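Local structure of proline iminopeptidase-related protein (Thermus thermophilus, 2YYS) at residues A[5-10]-A[14-19]; A[59-64]-A[82-87]; A[134-139]-A[144-149]; A[74-79]-A[194-199]; A[255-258]-A[264-267]. The protein is of unknown biochemical function but belongs to the peptidase S33 family of alpha/beta hydrolases and may act as a peptidase. One frame throughout, in Å; residues are numbered along the deposited sequence.

Interaction 1: residues A[5-10]-A[14-19]; sequences IGYVPV and ELYVED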
# COMPACT_ATOMS: atom_id res chain seq x y z
N ILE A 5 13.86 -1.92 -16.27
CA ILE A 5 14.20 -1.44 -14.95
C ILE A 5 15.16 -0.26 -15.09
O ILE A 5 16.15 -0.33 -15.82
CB ILE A 5 14.86 -2.58 -14.14
CG1 ILE A 5 13.87 -3.76 -14.01
CG2 ILE A 5 15.32 -2.05 -12.79
CD1 ILE A 5 14.41 -4.98 -13.28
N GLY A 6 14.87 0.83 -14.40
CA GLY A 6 15.75 1.98 -14.36
C GLY A 6 15.30 3.04 -13.38
O GLY A 6 14.34 2.86 -12.63
N TYR A 7 16.03 4.15 -13.35
CA TYR A 7 15.62 5.31 -12.60
C TYR A 7 14.91 6.22 -13.58
O TYR A 7 15.44 6.54 -14.63
CB TYR A 7 16.85 6.03 -12.01
CG TYR A 7 17.30 5.57 -10.65
CD1 TYR A 7 16.76 4.46 -10.02
CD2 TYR A 7 18.30 6.26 -9.98
CE1 TYR A 7 17.19 4.07 -8.76
CE2 TYR A 7 18.73 5.87 -8.72
CZ TYR A 7 18.17 4.78 -8.11
OH TYR A 7 18.60 4.41 -6.86
N VAL A 8 13.70 6.63 -13.22
CA VAL A 8 12.91 7.55 -14.02
C VAL A 8 12.80 8.89 -13.29
O VAL A 8 12.22 8.94 -12.21
CB VAL A 8 11.49 6.99 -14.24
CG1 VAL A 8 10.65 7.97 -15.00
CG2 VAL A 8 11.56 5.65 -14.97
N PRO A 9 13.36 9.95 -13.87
CA PRO A 9 13.18 11.31 -13.33
C PRO A 9 11.72 11.75 -13.37
O PRO A 9 11.04 11.58 -14.38
CB PRO A 9 14.03 12.19 -14.27
CG PRO A 9 14.99 11.25 -14.93
CD PRO A 9 14.23 9.96 -15.07
N VAL A 10 11.27 12.31 -12.26
CA VAL A 10 9.90 12.75 -12.09
C VAL A 10 9.84 14.26 -11.71
O VAL A 10 8.77 14.80 -11.47
CB VAL A 10 9.20 11.78 -11.07
CG1 VAL A 10 8.21 12.46 -10.16
CG2 VAL A 10 8.52 10.64 -11.82
N GLU A 14 14.00 10.97 -8.43
CA GLU A 14 14.19 9.88 -9.39
C GLU A 14 13.74 8.60 -8.74
O GLU A 14 14.23 8.23 -7.67
CB GLU A 14 15.65 9.75 -9.85
CG GLU A 14 16.10 10.94 -10.67
CD GLU A 14 17.30 10.67 -11.56
OE1 GLU A 14 17.39 9.61 -12.19
OE2 GLU A 14 18.16 11.57 -11.65
N LEU A 15 12.81 7.93 -9.40
CA LEU A 15 12.17 6.73 -8.88
C LEU A 15 12.77 5.46 -9.49
O LEU A 15 13.00 5.38 -10.68
CB LEU A 15 10.67 6.78 -9.16
CG LEU A 15 9.91 8.04 -8.74
CD1 LEU A 15 8.46 7.93 -9.13
CD2 LEU A 15 10.02 8.29 -7.26
N TYR A 16 13.02 4.47 -8.63
CA TYR A 16 13.31 3.12 -9.08
C TYR A 16 12.02 2.51 -9.64
O TYR A 16 11.01 2.41 -8.94
CB TYR A 16 13.86 2.27 -7.93
CG TYR A 16 14.08 0.86 -8.35
CD1 TYR A 16 15.25 0.46 -8.99
CD2 TYR A 16 13.09 -0.09 -8.12
CE1 TYR A 16 15.43 -0.87 -9.38
CE2 TYR A 16 13.25 -1.39 -8.51
CZ TYR A 16 14.41 -1.79 -9.14
OH TYR A 16 14.52 -3.11 -9.54
N VAL A 17 12.06 2.10 -10.90
CA VAL A 17 10.89 1.62 -11.62
C VAL A 17 11.18 0.28 -12.25
O VAL A 17 12.25 0.08 -12.84
CB VAL A 17 10.47 2.64 -12.72
CG1 VAL A 17 9.34 2.11 -13.56
CG2 VAL A 17 10.07 3.97 -12.09
N GLU A 18 10.24 -0.65 -12.10
CA GLU A 18 10.23 -1.92 -12.84
C GLU A 18 8.94 -1.96 -13.65
O GLU A 18 7.85 -2.13 -13.11
CB GLU A 18 10.31 -3.11 -11.89
CG GLU A 18 11.46 -3.04 -10.90
CD GLU A 18 11.46 -4.18 -9.88
OE1 GLU A 18 10.40 -4.79 -9.67
OE2 GLU A 18 12.53 -4.45 -9.27
N ASP A 19 9.11 -1.75 -14.94
CA ASP A 19 8.05 -1.68 -15.92
C ASP A 19 7.98 -3.03 -16.60
O ASP A 19 8.83 -3.37 -17.44
CB ASP A 19 8.39 -0.54 -16.88
CG ASP A 19 7.37 -0.34 -17.96
OD1 ASP A 19 6.34 -1.04 -18.01
OD2 ASP A 19 7.56 0.53 -18.84
O HOH W 1 17.50 8.51 -14.61
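Gly6 and Val17, and likewise Val8 and Leu15, form the hydrogen-bonded pairs of an antiparallel ladder with four N-H to O bonds. The shortest runs from Val8 N to Leu15 O at 2.9 Å. The longest, at 3.1 Å, joins Gly6 N to Val17 O. Between them, on one face, Tyr7 sits opposite Tyr16 and crosses it at about a right angle: Tyr7 CE1 lies 3.9 Å from Tyr16 CB and comes in at the edge of the Tyr16 ring. With CG anti to the backbone N (chi1 176°), Tyr16 carries its ring along the strand instead, where Ile5 CG2 lies 3.6 Å from Tyr16 CE1. This beta hairpin forms one margin of the alpha/beta hydrolase sheet, strand 14-20 pairing antiparallel with strand 54-58. On the other face Val8 CG2 meets Val17 CG2 at 3.7 Å, and both valines pack on Leu88 of helix 78-91. An alanine in place of Tyr16 would still offer CB to Tyr7, but would probably leave Ile5 CG2 without the ring beside it and open a gap there. At the turn end, one water donates both to Tyr7 O and to Glu14 OE1, while Tyr7 OH bonds to Arg65 O.

Interaction 2: residues A[59-64]-A[82-87]; sequences DQRGSG and VEDTLL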
# COMPACT_ATOMS: atom_id res chain seq x y z
N ASP A 59 9.38 2.20 -6.41
CA ASP A 59 9.63 2.66 -5.07
C ASP A 59 9.40 4.17 -5.07
O ASP A 59 9.89 4.88 -5.94
CB ASP A 59 11.05 2.35 -4.63
CG ASP A 59 11.30 0.88 -4.43
OD1 ASP A 59 10.39 0.05 -4.69
OD2 ASP A 59 12.41 0.45 -4.03
N GLN A 60 8.69 4.64 -4.06
CA GLN A 60 8.29 6.02 -3.95
C GLN A 60 9.50 6.90 -3.66
O GLN A 60 10.61 6.42 -3.39
CB GLN A 60 7.19 6.17 -2.89
CG GLN A 60 5.83 5.63 -3.37
CD GLN A 60 4.97 5.04 -2.25
OE1 GLN A 60 5.01 5.53 -1.12
NE2 GLN A 60 4.20 4.00 -2.56
N ARG A 61 9.27 8.20 -3.79
CA ARG A 61 10.33 9.18 -3.75
C ARG A 61 11.15 9.01 -2.48
O ARG A 61 10.59 8.85 -1.39
CB ARG A 61 9.77 10.60 -3.87
CG ARG A 61 8.80 11.00 -2.75
CD ARG A 61 8.58 12.48 -2.65
NE ARG A 61 8.27 13.06 -3.95
CZ ARG A 61 8.34 14.36 -4.26
NH1 ARG A 61 8.02 14.76 -5.48
NH2 ARG A 61 8.70 15.25 -3.35
N GLY A 62 12.47 8.95 -2.64
CA GLY A 62 13.39 8.83 -1.53
C GLY A 62 13.39 7.50 -0.81
O GLY A 62 14.19 7.29 0.10
N SER A 63 12.53 6.58 -1.24
CA SER A 63 12.28 5.36 -0.49
C SER A 63 12.89 4.14 -1.16
O SER A 63 12.93 4.06 -2.40
CB SER A 63 10.77 5.13 -0.33
OG SER A 63 10.11 6.33 0.04
N GLY A 64 13.33 3.19 -0.35
CA GLY A 64 13.82 1.92 -0.85
C GLY A 64 14.95 2.14 -1.82
O GLY A 64 15.94 2.78 -1.48
N VAL A 82 1.11 11.36 -4.70
CA VAL A 82 0.03 11.28 -5.67
C VAL A 82 0.49 11.83 -7.01
O VAL A 82 0.33 11.19 -8.05
CB VAL A 82 -1.19 12.06 -5.14
CG1 VAL A 82 -2.22 12.31 -6.23
CG2 VAL A 82 -1.81 11.29 -3.98
N GLU A 83 1.10 13.01 -6.97
CA GLU A 83 1.51 13.70 -8.19
C GLU A 83 2.63 12.95 -8.90
O GLU A 83 2.65 12.85 -10.13
CB GLU A 83 1.91 15.15 -7.83
CG GLU A 83 0.67 16.01 -7.54
CD GLU A 83 0.90 17.14 -6.54
OE1 GLU A 83 -0.09 17.59 -5.90
OE2 GLU A 83 2.06 17.58 -6.37
N ASP A 84 3.54 12.36 -8.11
CA ASP A 84 4.59 11.51 -8.64
C ASP A 84 4.01 10.37 -9.46
O ASP A 84 4.56 9.99 -10.47
CB ASP A 84 5.39 10.87 -7.50
CG ASP A 84 6.44 11.79 -6.93
OD1 ASP A 84 6.64 12.92 -7.45
OD2 ASP A 84 7.12 11.44 -5.94
N THR A 85 2.90 9.81 -9.00
CA THR A 85 2.32 8.67 -9.68
C THR A 85 1.91 9.09 -11.10
O THR A 85 2.19 8.39 -12.07
CB THR A 85 1.13 8.10 -8.89
OG1 THR A 85 1.56 7.77 -7.56
CG2 THR A 85 0.66 6.79 -9.48
N LEU A 86 1.25 10.23 -11.21
CA LEU A 86 0.83 10.75 -12.51
C LEU A 86 2.01 11.16 -13.37
O LEU A 86 2.01 10.88 -14.55
CB LEU A 86 -0.12 11.94 -12.35
CG LEU A 86 -1.60 11.59 -12.30
CD1 LEU A 86 -2.06 11.00 -13.63
CD2 LEU A 86 -1.90 10.62 -11.13
N LEU A 87 3.01 11.81 -12.77
CA LEU A 87 4.20 12.20 -13.52
C LEU A 87 4.94 10.96 -14.05
O LEU A 87 5.43 10.94 -15.17
CB LEU A 87 5.12 13.08 -12.67
CG LEU A 87 4.55 14.47 -12.36
CD1 LEU A 87 5.37 15.19 -11.31
CD2 LEU A 87 4.46 15.35 -13.63
O HOH W 2 6.73 8.77 -5.13
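Arg61 meets Asp84 side-on, through the edge of its guanidinium that carries NE and NH1. NE donates to Asp84 OD2 at 2.8 Å and NH1 to Asp84 OD1 at 3.0 Å, so each nitrogen has its own oxygen and both oxygens are approached on their syn sides. The acceptors lie close to the guanidinium plane, yet the two flat groups are not quite coplanar: their planes are turned 30° apart. Both bonds are nearly straight. The side chains as a whole cross at about a right angle. Arg61 starts with CG between its backbone N and carbonyl carbon (chi1 60°) and then bends at chi3, which carries CB, CG and CD past Asp84 OD2. That oxygen has one more partner, a water that donates to it at 2.8 Å and accepts from Arg61 N at 2.9 Å, tying the carboxylate to backbone as well as side chain. The buried positive charge is further met by Glu12, which forms a salt bridge with NH2, and by Leu75 O. Arg61 occupies the second position of a type II turn from Gln60 to Ser63, in which Gly62 takes the positive phi. This turn follows strand 54-58 within the Asp-Gln-Arg-Gly-Ser-Gly sequence characteristic of proline iminopeptidase relatives, and the salt bridge fixes it to helix 78-91 of the alpha/beta hydrolase core.

Interaction 3: residues A[134-139]-A[144-149]; sequences LAARLA and LAPLPD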
# COMPACT_ATOMS: atom_id res chain seq x y z
N LEU A 134 -4.87 3.12 14.14
CA LEU A 134 -3.70 2.25 14.17
C LEU A 134 -2.87 2.47 15.42
O LEU A 134 -2.34 1.52 16.00
CB LEU A 134 -2.84 2.45 12.92
CG LEU A 134 -1.59 1.58 12.75
CD1 LEU A 134 -1.89 0.09 12.93
CD2 LEU A 134 -0.96 1.82 11.38
N ALA A 135 -2.76 3.73 15.85
CA ALA A 135 -2.00 4.08 17.04
C ALA A 135 -2.67 3.51 18.30
O ALA A 135 -2.01 3.01 19.20
CB ALA A 135 -1.84 5.59 17.16
N ALA A 136 -3.99 3.59 18.35
CA ALA A 136 -4.76 2.94 19.40
C ALA A 136 -4.49 1.43 19.43
O ALA A 136 -4.33 0.87 20.49
CB ALA A 136 -6.25 3.21 19.22
N ARG A 137 -4.40 0.80 18.25
CA ARG A 137 -4.13 -0.64 18.18
C ARG A 137 -2.74 -1.02 18.66
O ARG A 137 -2.57 -2.07 19.26
CB ARG A 137 -4.34 -1.19 16.76
CG ARG A 137 -5.70 -0.91 16.17
CD ARG A 137 -6.81 -1.81 16.67
NE ARG A 137 -7.24 -1.54 18.03
CZ ARG A 137 -7.90 -0.46 18.45
NH1 ARG A 137 -8.18 0.53 17.61
NH2 ARG A 137 -8.27 -0.37 19.72
N LEU A 138 -1.75 -0.19 18.36
CA LEU A 138 -0.38 -0.40 18.85
C LEU A 138 -0.34 -0.30 20.38
O LEU A 138 0.26 -1.13 21.06
CB LEU A 138 0.56 0.63 18.21
CG LEU A 138 0.84 0.37 16.73
CD1 LEU A 138 1.44 1.59 16.08
CD2 LEU A 138 1.76 -0.83 16.55
N ALA A 139 -1.00 0.72 20.91
CA ALA A 139 -1.04 0.94 22.35
C ALA A 139 -1.74 -0.24 23.03
O ALA A 139 -1.29 -0.73 24.04
CB ALA A 139 -1.75 2.24 22.67
N LEU A 144 -1.86 -1.29 26.90
CA LEU A 144 -2.30 0.02 27.37
C LEU A 144 -3.71 0.34 26.92
O LEU A 144 -4.15 -0.11 25.87
CB LEU A 144 -1.38 1.11 26.83
CG LEU A 144 0.10 0.97 27.14
CD1 LEU A 144 0.90 1.98 26.34
CD2 LEU A 144 0.32 1.17 28.65
N ALA A 145 -4.39 1.13 27.74
CA ALA A 145 -5.64 1.76 27.37
C ALA A 145 -5.30 2.92 26.46
O ALA A 145 -4.51 3.78 26.86
CB ALA A 145 -6.37 2.26 28.61
N PRO A 146 -5.84 2.94 25.25
CA PRO A 146 -5.61 4.05 24.32
C PRO A 146 -6.00 5.44 24.88
O PRO A 146 -7.06 5.63 25.48
CB PRO A 146 -6.48 3.69 23.11
CG PRO A 146 -6.68 2.22 23.19
CD PRO A 146 -6.69 1.89 24.65
N LEU A 147 -5.11 6.40 24.70
CA LEU A 147 -5.38 7.79 25.03
C LEU A 147 -6.06 8.48 23.84
O LEU A 147 -6.05 7.95 22.72
CB LEU A 147 -4.06 8.49 25.38
CG LEU A 147 -3.33 7.88 26.58
CD1 LEU A 147 -1.85 8.22 26.56
CD2 LEU A 147 -3.98 8.32 27.90
N PRO A 148 -6.69 9.64 24.08
CA PRO A 148 -7.28 10.43 22.98
C PRO A 148 -6.24 10.92 21.95
O PRO A 148 -6.58 11.05 20.78
CB PRO A 148 -7.95 11.62 23.70
CG PRO A 148 -8.09 11.19 25.13
CD PRO A 148 -6.93 10.27 25.39
N ASP A 149 -5.01 11.17 22.37
CA ASP A 149 -3.99 11.73 21.49
C ASP A 149 -3.20 10.60 20.80
O ASP A 149 -2.52 9.83 21.47
CB ASP A 149 -3.07 12.64 22.30
CG ASP A 149 -2.03 13.34 21.45
OD1 ASP A 149 -1.52 12.76 20.48
OD2 ASP A 149 -1.65 14.50 21.69
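Leu144 turns back on the helix it has just left and meets Ala139 with its backbone and the root of its side chain. Its N donates to Ala139 O at 3.0 Å, five residues back along the chain, and the donor is tilted 31° from the carbonyl plane. Going outward along Leu144, CB lies 3.3 Å from that same Ala139 O and CG follows at 3.8 Å, while CD1 is at the limit of contact, 4.2 Å from Ala139 O. The carbonyl oxygen is thus flanked by an amide and by aliphatic carbons of a single residue. Placing CG beside the backbone N (chi1 -57°) is what lets the leucine run past this oxygen, and the leucine also packs on Arg160 of helix 150-160. The contact closes the bend between helix 131-141 and helix 150-160, in the helical segment that alpha/beta hydrolases of this family insert between two parallel strands of the sheet, here 119-125 and 221-226, as a cap. One helical turn back, Ala136 receives Pro146: CB of the alanine and CB of the proline are 3.9 Å apart, and Pro146 CG stands 3.8 Å from Ala136 O. The extended backbone from Leu144 to Leu147 carries the proline ring alongside the helix. Ala136 and Ala139, with only a methyl each, allow this close passage. Asp149 then occupies the N-cap of helix 150-160, its OD1 making weak hydrogen bonds to Glu151 N and Glu152 N.

Interaction 4: residues A[74-79]-A[194-199]; sequences RLFTVD and DAPGLA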
# COMPACT_ATOMS: atom_id res chain seq x y z
N ARG A 74 9.62 18.77 3.64
CA ARG A 74 8.51 19.25 2.83
C ARG A 74 8.33 18.48 1.53
O ARG A 74 7.33 18.61 0.85
CB ARG A 74 8.72 20.73 2.49
CG ARG A 74 8.78 21.65 3.71
CD ARG A 74 9.17 23.07 3.37
NE ARG A 74 10.48 23.10 2.71
CZ ARG A 74 10.99 24.15 2.07
NH1 ARG A 74 10.33 25.30 1.99
NH2 ARG A 74 12.19 24.04 1.50
N LEU A 75 9.33 17.68 1.16
CA LEU A 75 9.24 16.82 -0.01
C LEU A 75 8.33 15.62 0.23
O LEU A 75 7.90 14.99 -0.72
CB LEU A 75 10.64 16.33 -0.41
CG LEU A 75 11.62 17.44 -0.81
CD1 LEU A 75 13.04 16.88 -0.88
CD2 LEU A 75 11.21 18.10 -2.13
N PHE A 76 8.03 15.34 1.50
CA PHE A 76 7.35 14.11 1.88
C PHE A 76 5.92 14.38 2.32
O PHE A 76 5.64 14.57 3.51
CB PHE A 76 8.16 13.41 2.95
CG PHE A 76 9.47 12.91 2.44
CD1 PHE A 76 9.49 11.84 1.55
CD2 PHE A 76 10.66 13.52 2.79
CE1 PHE A 76 10.68 11.37 1.04
CE2 PHE A 76 11.87 13.05 2.30
CZ PHE A 76 11.89 11.98 1.41
N THR A 77 5.02 14.41 1.34
CA THR A 77 3.59 14.61 1.57
C THR A 77 2.80 13.63 0.73
O THR A 77 3.31 13.09 -0.25
CB THR A 77 3.15 16.04 1.19
OG1 THR A 77 3.38 16.26 -0.21
CG2 THR A 77 3.98 17.14 1.91
N VAL A 78 1.56 13.42 1.12
CA VAL A 78 0.62 12.62 0.33
C VAL A 78 0.47 13.20 -1.08
O VAL A 78 0.52 12.47 -2.06
CB VAL A 78 -0.75 12.52 1.03
CG1 VAL A 78 -1.81 11.91 0.12
CG2 VAL A 78 -0.63 11.69 2.26
N ASP A 79 0.30 14.52 -1.17
CA ASP A 79 0.17 15.21 -2.46
C ASP A 79 1.34 14.89 -3.40
O ASP A 79 1.14 14.64 -4.57
CB ASP A 79 0.08 16.74 -2.27
CG ASP A 79 -1.27 17.19 -1.68
OD1 ASP A 79 -2.22 16.39 -1.57
OD2 ASP A 79 -1.46 18.37 -1.30
N ASP A 194 15.85 6.25 5.95
CA ASP A 194 14.96 6.54 7.07
C ASP A 194 14.22 7.86 6.85
O ASP A 194 13.27 8.15 7.58
CB ASP A 194 15.77 6.70 8.36
CG ASP A 194 16.26 5.38 8.93
OD1 ASP A 194 15.66 4.31 8.64
OD2 ASP A 194 17.24 5.33 9.69
N ALA A 195 14.67 8.66 5.89
CA ALA A 195 14.21 10.05 5.76
C ALA A 195 12.72 10.20 5.43
O ALA A 195 12.07 11.08 6.00
CB ALA A 195 15.06 10.79 4.73
N PRO A 196 12.18 9.40 4.52
CA PRO A 196 10.76 9.48 4.20
C PRO A 196 9.88 9.19 5.42
O PRO A 196 8.98 9.96 5.67
CB PRO A 196 10.57 8.45 3.09
CG PRO A 196 11.93 8.32 2.50
CD PRO A 196 12.86 8.39 3.68
N GLY A 197 10.17 8.13 6.16
CA GLY A 197 9.39 7.80 7.35
C GLY A 197 9.47 8.89 8.41
O GLY A 197 8.46 9.29 8.98
N LEU A 198 10.69 9.37 8.67
CA LEU A 198 10.91 10.43 9.65
C LEU A 198 10.18 11.71 9.28
O LEU A 198 9.59 12.36 10.14
CB LEU A 198 12.41 10.70 9.83
CG LEU A 198 13.19 9.60 10.56
CD1 LEU A 198 14.70 9.90 10.53
CD2 LEU A 198 12.71 9.41 12.01
N ALA A 199 10.19 12.06 8.00
CA ALA A 199 9.53 13.28 7.53
C ALA A 199 8.01 13.16 7.64
O ALA A 199 7.36 14.10 8.05
CB ALA A 199 9.93 13.60 6.11
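Phe76 lays one face of its ring on Pro196, whose CA is 3.7 Å from the ring centroid and only 13° off the ring normal, a CH-pi contact over the centre. The proline ring continues the packing toward one side, with Pro196 CB 3.6 Å from Phe76 CE1. At the CD2 side of the ring, Ala199 CB, one helical turn later, presses obliquely to 3.4 Å from Phe76 CD2 and also meets Phe76 CB at 3.6 Å. Having CG beside the backbone N (chi1 -67°) directs the ring into this notch between the two residues. The contact thins out toward Ala195, where the carbonyl O is no nearer than 4.2 Å to Phe76 CE2. Beyond that, Asp194 and Leu198 lie on the exposed side of helix 195-202; Arg74 is exposed too, and salt-bridged to Asp72. The opposite ring face is covered near its rim by Leu75 CB, so the phenylalanine is held between its own neighbour and the helix. With an alanine in place of Phe76, Pro196 would probably lose the surface it lies on and a gap would open beside Ala199. No hydrogen bond crosses between 74-79 and 194-199; Phe76 O instead bonds to Asn203 ND2 just past the helix. The helix, which belongs to the insertion before strand 221-226, is therefore joined here to the loop that leads into helix 78-91 by apolar and CH-pi packing, which depends on close fit more than on charge.

Interaction 5: residues A[255-258]-A[264-267]; sequences HYLW and AFEE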
# COMPACT_ATOMS: atom_id res chain seq x y z
N HIS A 255 -1.09 -9.14 7.38
CA HIS A 255 -0.84 -8.00 6.50
C HIS A 255 -0.27 -8.41 5.13
O HIS A 255 -0.66 -7.84 4.11
CB HIS A 255 0.10 -7.02 7.20
CG HIS A 255 0.19 -5.67 6.56
ND1 HIS A 255 -0.92 -4.91 6.27
CD2 HIS A 255 1.26 -4.95 6.15
CE1 HIS A 255 -0.54 -3.78 5.70
NE2 HIS A 255 0.78 -3.78 5.62
N TYR A 256 0.63 -9.39 5.13
CA TYR A 256 1.10 -10.00 3.89
C TYR A 256 0.23 -11.20 3.61
O TYR A 256 0.62 -12.35 3.74
CB TYR A 256 2.60 -10.32 3.97
CG TYR A 256 3.37 -9.05 4.16
CD1 TYR A 256 3.78 -8.29 3.08
CD2 TYR A 256 3.62 -8.57 5.43
CE1 TYR A 256 4.46 -7.08 3.27
CE2 TYR A 256 4.28 -7.38 5.62
CZ TYR A 256 4.71 -6.65 4.55
OH TYR A 256 5.37 -5.47 4.80
N LEU A 257 -0.98 -10.90 3.19
CA LEU A 257 -2.03 -11.89 3.19
C LEU A 257 -1.81 -13.00 2.16
O LEU A 257 -2.28 -14.13 2.36
CB LEU A 257 -3.41 -11.22 3.13
CG LEU A 257 -3.87 -10.45 1.89
CD1 LEU A 257 -5.33 -10.10 2.00
CD2 LEU A 257 -3.07 -9.17 1.71
N TRP A 258 -1.06 -12.70 1.10
CA TRP A 258 -0.75 -13.68 0.06
C TRP A 258 0.27 -14.73 0.54
O TRP A 258 0.34 -15.82 -0.00
CB TRP A 258 -0.26 -12.98 -1.22
CG TRP A 258 0.88 -12.05 -0.99
CD1 TRP A 258 2.20 -12.37 -0.98
CD2 TRP A 258 0.80 -10.65 -0.68
NE1 TRP A 258 2.95 -11.26 -0.69
CE2 TRP A 258 2.12 -10.19 -0.51
CE3 TRP A 258 -0.24 -9.74 -0.54
CZ2 TRP A 258 2.42 -8.86 -0.19
CZ3 TRP A 258 0.05 -8.41 -0.22
CH2 TRP A 258 1.37 -7.99 -0.05
N ALA A 264 -6.45 -18.82 -0.85
CA ALA A 264 -7.57 -17.92 -0.66
C ALA A 264 -7.28 -16.58 -1.35
O ALA A 264 -8.18 -15.98 -1.91
CB ALA A 264 -7.86 -17.71 0.81
N PHE A 265 -6.01 -16.15 -1.33
CA PHE A 265 -5.64 -14.87 -1.92
C PHE A 265 -5.77 -14.92 -3.43
O PHE A 265 -6.30 -14.00 -4.04
CB PHE A 265 -4.22 -14.45 -1.56
CG PHE A 265 -3.82 -13.13 -2.17
CD1 PHE A 265 -4.17 -11.94 -1.57
CD2 PHE A 265 -3.14 -13.09 -3.38
CE1 PHE A 265 -3.83 -10.74 -2.14
CE2 PHE A 265 -2.79 -11.89 -3.96
CZ PHE A 265 -3.14 -10.71 -3.34
N GLU A 266 -5.30 -16.01 -4.02
CA GLU A 266 -5.36 -16.18 -5.46
C GLU A 266 -6.80 -16.05 -5.94
O GLU A 266 -7.07 -15.37 -6.91
CB GLU A 266 -4.81 -17.55 -5.86
CG GLU A 266 -5.17 -17.96 -7.28
CD GLU A 266 -4.41 -19.17 -7.77
OE1 GLU A 266 -4.08 -20.05 -6.96
OE2 GLU A 266 -4.16 -19.26 -8.98
N GLU A 267 -7.70 -16.74 -5.25
CA GLU A 267 -9.12 -16.69 -5.59
C GLU A 267 -9.68 -15.26 -5.47
O GLU A 267 -10.33 -14.76 -6.38
CB GLU A 267 -9.90 -17.67 -4.70
CG GLU A 267 -11.42 -17.53 -4.72
CD GLU A 267 -12.11 -18.54 -3.80
OE1 GLU A 267 -11.83 -18.56 -2.57
OE2 GLU A 267 -12.94 -19.32 -4.32
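Phe265 is met by two consecutive residues, Leu257 and Trp258. Over one face of its ring sits Trp258 CB, 3.7 Å from the centroid and 17° off the normal, a CH-pi contact. The indole follows in an edge-to-face pair: the edge of Trp258 turns toward the Phe265 face, the five-membered ring centroid stands 5.7 Å from that of the phenyl, and the planes are 64° apart. Trp258 CE3 reaches to 4.1 Å from Phe265 CE1. Leu257, crossing at about a right angle, brings CG to 3.8 Å from Phe265 CD1. Trp258 places CG between the backbone N and the carbonyl carbon (chi1 54°), a torsion that brings the indole edge to Phe265. The short helix 257-260 follows strand 247-250, at the opposite edge of the alpha/beta hydrolase sheet from strand 3-9, and helix 262-274 packs beside it. Leu250 on strand 247-250 touches Leu257 and Phe265, while Leu46 and Tyr49 also touch the Phe265 side chain. Trp258 in turn packs on Leu42 and edge-to-face on His102. Just before the helix, His255 ND1 bonds to Asp229 OD2, a pair consistent with the His-Asp part of the family's catalytic triad, though no activity is established here.

How the interactions relate
Interactions 2, 4 and 5 are buried, whereas interactions 1 and 3 reach the surface. Interaction 1 is a backbone ladder at the sheet margin. It touches interaction 2 where Tyr16 O probably accepts from Asp59 N and where Val10 packs on Asp84. Interactions 2 and 4 both use helix 78-91 and its approach, and they touch where Arg61 O lies against Phe76 and Ser63 OG against Pro196, so a charged pair and an apolar one lie about 11 Å apart between centres. Interaction 3, in the helical insertion, rests on a single backbone bond and small apolar contacts. Interaction 5 is aromatic, about 27 Å from interaction 1 between centres.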